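Local coordinates for aspartate--tRNA(Asp/Asn) ligase (Sulfolobus tokodaii, PDB 1WYD), which probably charges both tRNA(Asp) and tRNA(Asn) with L-aspartate, activating the amino acid with ATP to Asp-AMP before transfer to the acceptor end, at residues Q61-E66 / I92-K97; A8-E13 / K17-A22; T281-I286 / D298-P303. All coordinates share one frame; numbering follows the deposited sequence.

Interaction 1 of 3, residues Q61-E66 / I92-K97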
ATOM      1  N   GLN B  61     -24.695 -32.340  16.623  1.00 58.29           N
ATOM      2  CA  GLN B  61     -24.850 -33.522  15.779  1.00 58.61           C
ATOM      3  C   GLN B  61     -25.144 -33.151  14.342  1.00 57.93           C
ATOM      4  O   GLN B  61     -24.987 -33.973  13.450  1.00 58.12           O
ATOM      5  CB  GLN B  61     -25.956 -34.437  16.316  1.00 59.02           C
ATOM      6  CG  GLN B  61     -25.582 -35.174  17.617  1.00 62.51           C
ATOM      7  CD  GLN B  61     -24.826 -36.460  17.345  1.00 68.33           C
ATOM      8  OE1 GLN B  61     -23.950 -36.499  16.468  1.00 70.92           O
ATOM      9  NE2 GLN B  61     -25.172 -37.529  18.073  1.00 70.46           N
ATOM     10  N   GLU B  62     -25.572 -31.917  14.108  1.00 57.16           N
ATOM     11  CA  GLU B  62     -25.921 -31.509  12.753  1.00 56.29           C
ATOM     12  C   GLU B  62     -24.815 -30.658  12.093  1.00 53.84           C
ATOM     13  O   GLU B  62     -24.887 -30.343  10.900  1.00 52.83           O
ATOM     14  CB  GLU B  62     -27.293 -30.829  12.724  1.00 57.90           C
ATOM     15  CG  GLU B  62     -27.339 -29.443  13.330  1.00 61.84           C
ATOM     16  CD  GLU B  62     -28.750 -28.857  13.294  1.00 69.11           C
ATOM     17  OE1 GLU B  62     -29.587 -29.280  14.149  1.00 69.85           O
ATOM     18  OE2 GLU B  62     -29.016 -27.982  12.409  1.00 71.18           O
ATOM     19  N   LEU B  63     -23.788 -30.352  12.892  1.00 50.36           N
ATOM     20  CA  LEU B  63     -22.631 -29.561  12.493  1.00 47.38           C
ATOM     21  C   LEU B  63     -21.760 -30.242  11.437  1.00 45.78           C
ATOM     22  O   LEU B  63     -21.609 -31.468  11.409  1.00 45.16           O
ATOM     23  CB  LEU B  63     -21.774 -29.258  13.732  1.00 47.51           C
ATOM     24  CG  LEU B  63     -22.325 -28.333  14.809  1.00 47.60           C
ATOM     25  CD1 LEU B  63     -21.250 -28.087  15.872  1.00 50.02           C
ATOM     26  CD2 LEU B  63     -22.817 -27.006  14.227  1.00 47.19           C
ATOM     27  N   THR B  64     -21.151 -29.433  10.582  1.00 44.80           N
ATOM     28  CA  THR B  64     -20.380 -29.936   9.460  1.00 44.34           C
ATOM     29  C   THR B  64     -19.159 -29.102   9.394  1.00 44.51           C
ATOM     30  O   THR B  64     -19.174 -27.973   9.881  1.00 45.34           O
ATOM     31  CB  THR B  64     -21.167 -29.742   8.163  1.00 44.35           C
ATOM     32  OG1 THR B  64     -21.433 -28.333   7.977  1.00 43.19           O
ATOM     33  CG2 THR B  64     -22.545 -30.374   8.322  1.00 43.43           C
ATOM     34  N   GLN B  65     -18.110 -29.621   8.763  1.00 44.86           N
ATOM     35  CA  GLN B  65     -16.848 -28.896   8.693  1.00 44.82           C
ATOM     36  C   GLN B  65     -17.041 -27.598   7.913  1.00 44.27           C
ATOM     37  O   GLN B  65     -17.797 -27.547   6.916  1.00 44.57           O
ATOM     38  CB  GLN B  65     -15.756 -29.765   8.076  1.00 45.21           C
ATOM     39  CG  GLN B  65     -15.479 -31.029   8.863  1.00 46.78           C
ATOM     40  CD  GLN B  65     -14.353 -31.834   8.220  1.00 51.47           C
ATOM     41  OE1 GLN B  65     -13.175 -31.504   8.376  1.00 54.38           O
ATOM     42  NE2 GLN B  65     -14.706 -32.868   7.488  1.00 51.30           N
ATOM     43  N   GLU B  66     -16.377 -26.559   8.413  1.00 43.03           N
ATOM     44  CA  GLU B  66     -16.391 -25.171   7.905  1.00 41.39           C
ATOM     45  C   GLU B  66     -17.635 -24.339   8.224  1.00 41.02           C
ATOM     46  O   GLU B  66     -17.682 -23.160   7.884  1.00 41.35           O
ATOM     47  CB  GLU B  66     -15.973 -25.053   6.422  1.00 41.16           C
ATOM     48  CG  GLU B  66     -14.499 -25.358   6.107  1.00 39.29           C
ATOM     49  CD  GLU B  66     -13.477 -24.782   7.095  1.00 39.28           C
ATOM     50  OE1 GLU B  66     -12.847 -25.595   7.799  1.00 38.28           O
ATOM     51  OE2 GLU B  66     -13.282 -23.539   7.171  1.00 37.22           O
ATOM     52  N   ILE B  92     -24.236 -23.950  21.811  1.00 56.18           N
ATOM     53  CA  ILE B  92     -23.662 -23.727  20.504  1.00 54.72           C
ATOM     54  C   ILE B  92     -24.713 -23.094  19.587  1.00 55.46           C
ATOM     55  O   ILE B  92     -25.848 -23.580  19.465  1.00 55.42           O
ATOM     56  CB  ILE B  92     -23.095 -25.062  19.896  1.00 55.06           C
ATOM     57  CG1 ILE B  92     -21.802 -25.502  20.618  1.00 52.36           C
ATOM     58  CG2 ILE B  92     -22.888 -24.959  18.349  1.00 51.14           C
ATOM     59  CD1 ILE B  92     -21.625 -27.023  20.728  1.00 47.36           C
ATOM     60  N   THR B  93     -24.332 -21.994  18.958  1.00 55.12           N
ATOM     61  CA  THR B  93     -25.183 -21.349  17.982  1.00 55.37           C
ATOM     62  C   THR B  93     -24.590 -21.494  16.584  1.00 54.82           C
ATOM     63  O   THR B  93     -23.382 -21.314  16.384  1.00 55.06           O
ATOM     64  CB  THR B  93     -25.352 -19.879  18.347  1.00 55.92           C
ATOM     65  OG1 THR B  93     -25.638 -19.789  19.749  1.00 56.50           O
ATOM     66  CG2 THR B  93     -26.602 -19.298  17.657  1.00 56.77           C
ATOM     67  N   LEU B  94     -25.447 -21.853  15.636  1.00 54.02           N
ATOM     68  CA  LEU B  94     -25.086 -21.982  14.232  1.00 53.22           C
ATOM     69  C   LEU B  94     -25.218 -20.612  13.567  1.00 53.20           C
ATOM     70  O   LEU B  94     -26.330 -20.073  13.439  1.00 53.44           O
ATOM     71  CB  LEU B  94     -26.020 -22.976  13.560  1.00 52.60           C
ATOM     72  CG  LEU B  94     -25.564 -24.027  12.548  1.00 53.07           C
ATOM     73  CD1 LEU B  94     -26.779 -24.425  11.727  1.00 53.18           C
ATOM     74  CD2 LEU B  94     -24.449 -23.524  11.650  1.00 50.65           C
ATOM     75  N   LEU B  95     -24.094 -20.029  13.163  1.00 52.41           N
ATOM     76  CA  LEU B  95     -24.132 -18.687  12.591  1.00 51.61           C
ATOM     77  C   LEU B  95     -24.326 -18.811  11.105  1.00 52.64           C
ATOM     78  O   LEU B  95     -25.085 -18.059  10.498  1.00 53.18           O
ATOM     79  CB  LEU B  95     -22.850 -17.924  12.913  1.00 50.76           C
ATOM     80  CG  LEU B  95     -22.517 -17.765  14.396  1.00 48.85           C
ATOM     81  CD1 LEU B  95     -21.260 -16.961  14.549  1.00 47.29           C
ATOM     82  CD2 LEU B  95     -23.671 -17.106  15.173  1.00 47.43           C
ATOM     83  N   SER B  96     -23.632 -19.784  10.527  1.00 53.08           N
ATOM     84  CA  SER B  96     -23.616 -19.997   9.099  1.00 53.71           C
ATOM     85  C   SER B  96     -23.235 -21.479   8.824  1.00 54.30           C
ATOM     86  O   SER B  96     -22.114 -21.927   9.140  1.00 53.28           O
ATOM     87  CB  SER B  96     -22.623 -19.009   8.464  1.00 53.60           C
ATOM     88  OG  SER B  96     -22.600 -19.119   7.056  1.00 53.10           O
ATOM     89  N   LYS B  97     -24.186 -22.218   8.255  1.00 54.58           N
ATOM     90  CA  LYS B  97     -24.035 -23.646   8.012  1.00 56.02           C
ATOM     91  C   LYS B  97     -23.355 -23.830   6.661  1.00 55.91           C
ATOM     92  O   LYS B  97     -23.604 -23.075   5.751  1.00 56.53           O
ATOM     93  CB  LYS B  97     -25.414 -24.309   8.040  1.00 56.60           C
ATOM     94  CG  LYS B  97     -25.451 -25.832   8.258  1.00 60.10           C
ATOM     95  CD  LYS B  97     -26.681 -26.497   7.549  1.00 64.68           C
ATOM     96  CE  LYS B  97     -28.014 -26.194   8.276  1.00 67.32           C
ATOM     97  NZ  LYS B  97     -29.136 -27.120   7.887  1.00 68.41           N
TER
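Ile92 opens the contact by turning its CG2 methyl to Leu63. That methyl lies 4.3 Å from Leu63 CD1, a loose van der Waals approach. Thr93 points the other way, as the next residue of a strand should. Leu94 comes back to the contact side, and its CG sits 4.4 Å from Leu63 CD2. Leu63 CG lies anti to the carbonyl carbon (chi1 -68°), which sends CD1 to Ile92 and CD2 to Leu94. Leu94 CD1 also meets the carboxylate of Glu62, with OE2 4.3 Å away. No hydrogen bond crosses between 61-66 and 92-97. At Leu95 the chain turns a corner. Leu95 and Ser96 both face Val68 of strand 68-77, and the three make a classic beta bulge. Ser96 OG forms a hydrogen bond to Met391 O of the second subunit. Lys97 sends its chain back toward the loop. Its NZ stays 4.6 Å from Glu62 OE2, too far for a salt bridge, though the opposite charges may still attract; both residues are exposed. Loop 61-66 links helix 57-60 to strand 68-77 of the OB fold. Strand 91-94 pairs antiparallel with strand 68-77. Leu63 also packs on Ile69 of that strand and on Leu28 of strand 18-31.

Interaction 2 of 3, residues A8-E13 / K17-A22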
ATOM      1  N   ALA B   8      -6.645 -18.727  21.618  1.00 57.86           N
ATOM      2  CA  ALA B   8      -5.301 -18.571  22.146  1.00 59.54           C
ATOM      3  C   ALA B   8      -5.222 -17.711  23.435  1.00 60.48           C
ATOM      4  O   ALA B   8      -4.233 -17.772  24.155  1.00 60.87           O
ATOM      5  CB  ALA B   8      -4.384 -17.994  21.051  1.00 59.39           C
ATOM      6  N   ASP B   9      -6.267 -16.932  23.705  1.00 61.48           N
ATOM      7  CA  ASP B   9      -6.371 -16.078  24.893  1.00 62.57           C
ATOM      8  C   ASP B   9      -6.507 -16.848  26.223  1.00 64.31           C
ATOM      9  O   ASP B   9      -6.252 -16.284  27.305  1.00 64.71           O
ATOM     10  CB  ASP B   9      -7.628 -15.208  24.779  1.00 62.03           C
ATOM     11  CG  ASP B   9      -7.490 -14.080  23.794  1.00 60.00           C
ATOM     12  OD1 ASP B   9      -8.497 -13.373  23.589  1.00 59.60           O
ATOM     13  OD2 ASP B   9      -6.436 -13.801  23.204  1.00 57.61           O
ATOM     14  N   VAL B  10      -6.956 -18.106  26.130  1.00 65.42           N
ATOM     15  CA  VAL B  10      -7.274 -18.960  27.280  1.00 66.33           C
ATOM     16  C   VAL B  10      -6.049 -19.770  27.759  1.00 67.01           C
ATOM     17  O   VAL B  10      -5.382 -20.427  26.957  1.00 67.28           O
ATOM     18  CB  VAL B  10      -8.455 -19.919  26.934  1.00 66.32           C
ATOM     19  CG1 VAL B  10      -8.961 -20.629  28.167  1.00 67.19           C
ATOM     20  CG2 VAL B  10      -9.601 -19.158  26.258  1.00 65.72           C
ATOM     21  N   THR B  11      -5.751 -19.696  29.060  1.00 67.67           N
ATOM     22  CA  THR B  11      -4.652 -20.462  29.684  1.00 68.33           C
ATOM     23  C   THR B  11      -5.214 -21.400  30.760  1.00 68.66           C
ATOM     24  O   THR B  11      -6.350 -21.185  31.214  1.00 68.17           O
ATOM     25  CB  THR B  11      -3.621 -19.536  30.353  1.00 68.09           C
ATOM     26  OG1 THR B  11      -4.306 -18.593  31.184  1.00 68.83           O
ATOM     27  CG2 THR B  11      -2.886 -18.683  29.337  1.00 68.79           C
ATOM     28  N   PRO B  12      -4.431 -22.416  31.178  1.00 69.39           N
ATOM     29  CA  PRO B  12      -4.834 -23.307  32.291  1.00 69.86           C
ATOM     30  C   PRO B  12      -5.354 -22.523  33.489  1.00 70.46           C
ATOM     31  O   PRO B  12      -6.264 -23.003  34.174  1.00 70.32           O
ATOM     32  CB  PRO B  12      -3.554 -24.067  32.649  1.00 69.71           C
ATOM     33  CG  PRO B  12      -2.676 -24.004  31.419  1.00 70.23           C
ATOM     34  CD  PRO B  12      -3.127 -22.807  30.604  1.00 69.33           C
ATOM     35  N   GLU B  13      -4.817 -21.315  33.689  1.00 71.36           N
ATOM     36  CA  GLU B  13      -5.299 -20.379  34.704  1.00 72.05           C
ATOM     37  C   GLU B  13      -6.741 -19.910  34.497  1.00 71.52           C
ATOM     38  O   GLU B  13      -7.147 -18.901  35.073  1.00 71.38           O
ATOM     39  CB  GLU B  13      -4.360 -19.163  34.790  1.00 72.84           C
ATOM     40  CG  GLU B  13      -4.019 -18.748  36.221  1.00 76.12           C
ATOM     41  CD  GLU B  13      -2.968 -17.643  36.313  1.00 80.06           C
ATOM     42  OE1 GLU B  13      -2.850 -17.022  37.399  1.00 80.49           O
ATOM     43  OE2 GLU B  13      -2.254 -17.391  35.310  1.00 82.35           O
ATOM     44  N   LYS B  17     -13.709 -21.516  34.468  1.00 67.35           N
ATOM     45  CA  LYS B  17     -14.289 -20.258  33.987  1.00 67.82           C
ATOM     46  C   LYS B  17     -15.152 -20.379  32.712  1.00 66.85           C
ATOM     47  O   LYS B  17     -14.914 -21.241  31.867  1.00 66.77           O
ATOM     48  CB  LYS B  17     -13.226 -19.150  33.868  1.00 68.37           C
ATOM     49  CG  LYS B  17     -13.684 -17.735  34.321  1.00 71.89           C
ATOM     50  CD  LYS B  17     -14.833 -17.739  35.369  1.00 77.40           C
ATOM     51  CE  LYS B  17     -16.184 -17.332  34.736  1.00 80.35           C
ATOM     52  NZ  LYS B  17     -17.216 -16.886  35.726  1.00 83.10           N
ATOM     53  N   GLU B  18     -16.176 -19.533  32.607  1.00 65.87           N
ATOM     54  CA  GLU B  18     -17.014 -19.491  31.408  1.00 65.26           C
ATOM     55  C   GLU B  18     -16.443 -18.593  30.313  1.00 64.31           C
ATOM     56  O   GLU B  18     -16.126 -17.425  30.543  1.00 64.49           O
ATOM     57  CB  GLU B  18     -18.443 -19.049  31.719  1.00 65.51           C
ATOM     58  CG  GLU B  18     -19.300 -19.015  30.475  1.00 65.77           C
ATOM     59  CD  GLU B  18     -20.705 -18.593  30.761  1.00 67.97           C
ATOM     60  OE1 GLU B  18     -20.906 -17.384  31.030  1.00 71.56           O
ATOM     61  OE2 GLU B  18     -21.605 -19.459  30.709  1.00 68.35           O
ATOM     62  N   VAL B  19     -16.330 -19.153  29.116  1.00 63.06           N
ATOM     63  CA  VAL B  19     -15.739 -18.450  27.986  1.00 61.74           C
ATOM     64  C   VAL B  19     -16.668 -18.596  26.783  1.00 60.39           C
ATOM     65  O   VAL B  19     -17.434 -19.568  26.686  1.00 60.33           O
ATOM     66  CB  VAL B  19     -14.318 -18.992  27.698  1.00 61.84           C
ATOM     67  CG1 VAL B  19     -13.874 -18.678  26.285  1.00 63.87           C
ATOM     68  CG2 VAL B  19     -13.308 -18.419  28.699  1.00 62.40           C
ATOM     69  N   ILE B  20     -16.638 -17.613  25.888  1.00 58.74           N
ATOM     70  CA  ILE B  20     -17.331 -17.751  24.612  1.00 56.84           C
ATOM     71  C   ILE B  20     -16.327 -17.716  23.475  1.00 55.84           C
ATOM     72  O   ILE B  20     -15.639 -16.715  23.275  1.00 55.39           O
ATOM     73  CB  ILE B  20     -18.401 -16.686  24.431  1.00 57.06           C
ATOM     74  CG1 ILE B  20     -19.237 -16.556  25.716  1.00 56.99           C
ATOM     75  CG2 ILE B  20     -19.251 -17.011  23.180  1.00 56.07           C
ATOM     76  CD1 ILE B  20     -20.562 -15.827  25.544  1.00 58.37           C
ATOM     77  N   TRP B  21     -16.229 -18.838  22.765  1.00 54.45           N
ATOM     78  CA  TRP B  21     -15.444 -18.929  21.542  1.00 53.15           C
ATOM     79  C   TRP B  21     -16.341 -18.743  20.337  1.00 52.51           C
ATOM     80  O   TRP B  21     -17.545 -19.084  20.396  1.00 53.18           O
ATOM     81  CB  TRP B  21     -14.765 -20.282  21.440  1.00 53.07           C
ATOM     82  CG  TRP B  21     -13.525 -20.375  22.239  1.00 52.78           C
ATOM     83  CD1 TRP B  21     -12.909 -19.370  22.902  1.00 52.46           C
ATOM     84  CD2 TRP B  21     -12.734 -21.551  22.465  1.00 54.42           C
ATOM     85  NE1 TRP B  21     -11.774 -19.833  23.520  1.00 52.05           N
ATOM     86  CE2 TRP B  21     -11.652 -21.174  23.283  1.00 52.11           C
ATOM     87  CE3 TRP B  21     -12.836 -22.894  22.061  1.00 54.28           C
ATOM     88  CZ2 TRP B  21     -10.683 -22.076  23.710  1.00 54.27           C
ATOM     89  CZ3 TRP B  21     -11.877 -23.788  22.478  1.00 54.45           C
ATOM     90  CH2 TRP B  21     -10.809 -23.382  23.295  1.00 55.80           C
ATOM     91  N   ALA B  22     -15.774 -18.194  19.254  1.00 50.67           N
ATOM     92  CA  ALA B  22     -16.449 -18.234  17.943  1.00 49.15           C
ATOM     93  C   ALA B  22     -15.486 -18.661  16.840  1.00 47.89           C
ATOM     94  O   ALA B  22     -14.269 -18.407  16.915  1.00 47.70           O
ATOM     95  CB  ALA B  22     -17.115 -16.900  17.600  1.00 48.69           C
TER
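Val10 sets its CG2 methyl against the edge of the Trp21 indole, near the ring plane. The methyl is 3.6 Å from Trp21 NE1 and 4.0 Å from Trp21 CZ2. It therefore meets the pyrrole nitrogen and the adjoining benzene edge, not the ring face. The same methyl reaches Val19 CG1 at 4.3 Å. One branch of Val10 thus bridges two side chains of the strand. The first torsion explains this: CG1 is anti to the backbone N (chi1 -170°), which leaves CG2 beside that nitrogen. All three side chains are buried, and no hydrogen bond joins the two segments. Trp21 NE1 is buried here without a hydrogen-bond partner in the model, so this N-H ends against a methyl. Further apolar side chains join in. Val75 of strand 68-77 touches both Val10 and Val19, and Ile85 of strand 85-89 touches both Val10 and Trp21. Segment 8-13 comes from the N-terminal loop, and 17-22 runs into strand 18-31, which starts at Glu18. The loop before the first strand so adds a valine to the apolar packing of the barrel strands. The setting is an OB-fold nucleic-acid-binding domain, the anticodon-binding module of class II synthetases of the aspartyl type.

Interaction 3 of 3, residues T281-I286 / D298-P303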
ATOM      1  N   THR B 281      31.194  -9.145 -13.823  1.00 56.61           N
ATOM      2  CA  THR B 281      32.475  -9.570 -14.428  1.00 58.13           C
ATOM      3  C   THR B 281      33.013 -10.894 -13.863  1.00 58.63           C
ATOM      4  O   THR B 281      33.383 -11.814 -14.609  1.00 59.22           O
ATOM      5  CB  THR B 281      33.539  -8.419 -14.240  1.00 57.92           C
ATOM      6  OG1 THR B 281      33.109  -7.246 -14.945  1.00 58.36           O
ATOM      7  CG2 THR B 281      34.861  -8.747 -14.924  1.00 59.42           C
ATOM      8  N   GLU B 282      33.044 -10.957 -12.538  1.00 59.20           N
ATOM      9  CA  GLU B 282      33.481 -12.105 -11.773  1.00 60.33           C
ATOM     10  C   GLU B 282      32.498 -13.277 -11.880  1.00 60.21           C
ATOM     11  O   GLU B 282      32.918 -14.442 -11.940  1.00 60.61           O
ATOM     12  CB  GLU B 282      33.551 -11.663 -10.325  1.00 61.14           C
ATOM     13  CG  GLU B 282      34.691 -12.174  -9.482  1.00 64.35           C
ATOM     14  CD  GLU B 282      34.497 -11.687  -8.061  1.00 70.66           C
ATOM     15  OE1 GLU B 282      34.275 -10.448  -7.880  1.00 71.45           O
ATOM     16  OE2 GLU B 282      34.521 -12.539  -7.130  1.00 73.43           O
ATOM     17  N   ALA B 283      31.196 -12.972 -11.875  1.00 59.73           N
ATOM     18  CA  ALA B 283      30.160 -13.988 -12.064  1.00 59.03           C
ATOM     19  C   ALA B 283      30.351 -14.640 -13.414  1.00 58.45           C
ATOM     20  O   ALA B 283      30.268 -15.855 -13.550  1.00 57.95           O
ATOM     21  CB  ALA B 283      28.768 -13.380 -11.968  1.00 58.93           C
ATOM     22  N   ILE B 284      30.615 -13.823 -14.421  1.00 58.18           N
ATOM     23  CA  ILE B 284      30.859 -14.351 -15.746  1.00 58.01           C
ATOM     24  C   ILE B 284      32.064 -15.310 -15.757  1.00 58.38           C
ATOM     25  O   ILE B 284      32.000 -16.371 -16.391  1.00 58.10           O
ATOM     26  CB  ILE B 284      31.032 -13.209 -16.751  1.00 57.95           C
ATOM     27  CG1 ILE B 284      29.661 -12.609 -17.107  1.00 56.76           C
ATOM     28  CG2 ILE B 284      31.800 -13.696 -18.014  1.00 57.03           C
ATOM     29  CD1 ILE B 284      28.563 -13.625 -17.301  1.00 54.32           C
ATOM     30  N   GLU B 285      33.136 -14.944 -15.048  1.00 58.14           N
ATOM     31  CA  GLU B 285      34.320 -15.805 -14.989  1.00 58.74           C
ATOM     32  C   GLU B 285      34.082 -17.123 -14.221  1.00 57.95           C
ATOM     33  O   GLU B 285      34.576 -18.175 -14.638  1.00 58.83           O
ATOM     34  CB  GLU B 285      35.591 -15.064 -14.481  1.00 59.00           C
ATOM     35  CG  GLU B 285      36.320 -14.204 -15.526  1.00 61.36           C
ATOM     36  CD  GLU B 285      36.675 -14.947 -16.831  1.00 66.24           C
ATOM     37  OE1 GLU B 285      36.063 -14.630 -17.887  1.00 67.63           O
ATOM     38  OE2 GLU B 285      37.574 -15.841 -16.811  1.00 65.95           O
ATOM     39  N   ILE B 286      33.320 -17.084 -13.128  1.00 56.89           N
ATOM     40  CA  ILE B 286      33.014 -18.318 -12.405  1.00 54.90           C
ATOM     41  C   ILE B 286      32.295 -19.255 -13.348  1.00 54.75           C
ATOM     42  O   ILE B 286      32.581 -20.456 -13.391  1.00 54.87           O
ATOM     43  CB  ILE B 286      32.179 -18.070 -11.124  1.00 54.72           C
ATOM     44  CG1 ILE B 286      33.086 -17.597  -9.978  1.00 53.17           C
ATOM     45  CG2 ILE B 286      31.397 -19.352 -10.725  1.00 51.68           C
ATOM     46  CD1 ILE B 286      32.408 -16.663  -8.990  1.00 53.47           C
ATOM     47  N   ASP B 298      26.539 -11.107 -21.825  1.00 61.39           N
ATOM     48  CA  ASP B 298      25.387 -12.005 -21.790  1.00 61.63           C
ATOM     49  C   ASP B 298      24.597 -11.883 -20.503  1.00 61.57           C
ATOM     50  O   ASP B 298      25.103 -11.439 -19.488  1.00 61.94           O
ATOM     51  CB  ASP B 298      25.816 -13.463 -21.970  1.00 62.05           C
ATOM     52  CG  ASP B 298      26.555 -13.706 -23.270  1.00 62.74           C
ATOM     53  OD1 ASP B 298      27.026 -14.846 -23.477  1.00 63.89           O
ATOM     54  OD2 ASP B 298      26.730 -12.817 -24.129  1.00 64.01           O
ATOM     55  N   ASP B 299      23.341 -12.289 -20.553  1.00 61.87           N
ATOM     56  CA  ASP B 299      22.498 -12.291 -19.370  1.00 61.41           C
ATOM     57  C   ASP B 299      22.904 -13.431 -18.449  1.00 60.73           C
ATOM     58  O   ASP B 299      23.598 -14.344 -18.865  1.00 60.98           O
ATOM     59  CB  ASP B 299      21.025 -12.403 -19.778  1.00 61.58           C
ATOM     60  CG  ASP B 299      20.070 -12.049 -18.638  1.00 62.84           C
ATOM     61  OD1 ASP B 299      20.513 -11.622 -17.537  1.00 60.64           O
ATOM     62  OD2 ASP B 299      18.840 -12.194 -18.760  1.00 65.19           O
ATOM     63  N   ILE B 300      22.496 -13.358 -17.188  1.00 60.20           N
ATOM     64  CA  ILE B 300      22.734 -14.426 -16.235  1.00 59.13           C
ATOM     65  C   ILE B 300      21.388 -15.036 -15.843  1.00 59.16           C
ATOM     66  O   ILE B 300      20.699 -14.543 -14.967  1.00 59.19           O
ATOM     67  CB  ILE B 300      23.533 -13.888 -15.024  1.00 59.10           C
ATOM     68  CG1 ILE B 300      24.886 -13.354 -15.490  1.00 58.55           C
ATOM     69  CG2 ILE B 300      23.719 -14.956 -13.946  1.00 58.78           C
ATOM     70  CD1 ILE B 300      25.808 -12.937 -14.375  1.00 59.18           C
ATOM     71  N   GLY B 301      21.024 -16.120 -16.515  1.00 59.34           N
ATOM     72  CA  GLY B 301      19.751 -16.770 -16.291  1.00 59.37           C
ATOM     73  C   GLY B 301      19.689 -17.608 -15.030  1.00 59.16           C
ATOM     74  O   GLY B 301      20.706 -17.823 -14.339  1.00 58.96           O
ATOM     75  N   THR B 302      18.478 -18.090 -14.739  1.00 58.58           N
ATOM     76  CA  THR B 302      18.251 -18.954 -13.587  1.00 57.74           C
ATOM     77  C   THR B 302      19.241 -20.102 -13.558  1.00 57.83           C
ATOM     78  O   THR B 302      19.911 -20.303 -12.520  1.00 57.39           O
ATOM     79  CB  THR B 302      16.826 -19.481 -13.571  1.00 57.88           C
ATOM     80  OG1 THR B 302      15.934 -18.377 -13.429  1.00 58.65           O
ATOM     81  CG2 THR B 302      16.579 -20.327 -12.328  1.00 56.42           C
ATOM     82  N   PRO B 303      19.361 -20.843 -14.677  1.00 57.85           N
ATOM     83  CA  PRO B 303      20.332 -21.947 -14.756  1.00 57.99           C
ATOM     84  C   PRO B 303      21.698 -21.484 -14.248  1.00 57.88           C
ATOM     85  O   PRO B 303      22.257 -22.206 -13.422  1.00 58.43           O
ATOM     86  CB  PRO B 303      20.378 -22.297 -16.250  1.00 58.24           C
ATOM     87  CG  PRO B 303      19.622 -21.146 -16.961  1.00 58.67           C
ATOM     88  CD  PRO B 303      18.621 -20.674 -15.944  1.00 58.03           C
TER
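Ala283 and Ile284, neighbours on helix 280-289, both touch Ile300. Ala283 comes first and offers its CB, 3.8 Å from Ile300 CD1. Ile284 follows and brings its CD1 to 4.1 Å from the same Ile300 CD1. Ile284 CD1 lies equally near Ile300 CG1, so it runs against the last bond of the partner chain as well as its end. The two isoleucines approach each other at a slant. In Ile300, CG1 is anti to the carbonyl carbon (chi1 -61°) and the chain then extends (chi2 -174°), which carries CD1 across to the helix. The contact belongs to the class II catalytic domain. It lies where helix 280-289, just after strand 276-279, outermost in its sheet within this chain, meets the loop leading into helix 302-312. Gly301 is the N-cap residue of that second helix. Ile300 therefore packs one residue ahead of the cap. Its backbone N also bonds to Asp299 OD1 at 2.7 Å. That bond is bent, with an N-H...O angle of 133°, and it meets the carboxylate from above its plane. Leu308 of helix 302-312 touches both Ala283 and Ile300. Further along the first helix, Ile286 also packs on Leu308.

How the interactions relate
Interactions 1 and 2 both reach the same OB-fold sheet. Their centres are 20 Å apart, and their nearest atoms come within about 5 Å without touching. Strand 68-77 serves both: Val71 touches Ile92 in interaction 1 and Trp21 in interaction 2. Interaction 3 lies in the catalytic domain, on the opposite side of the chain's centre. Its centre is 58 Å from that of interaction 1 and 57 Å from that of interaction 2. Only interaction 3 comes near a predicted site: the side chain of Ile300 is about 9 Å from that of Glu352, a predicted ATP and magnesium ligand. The other two lie away from the annotated sites.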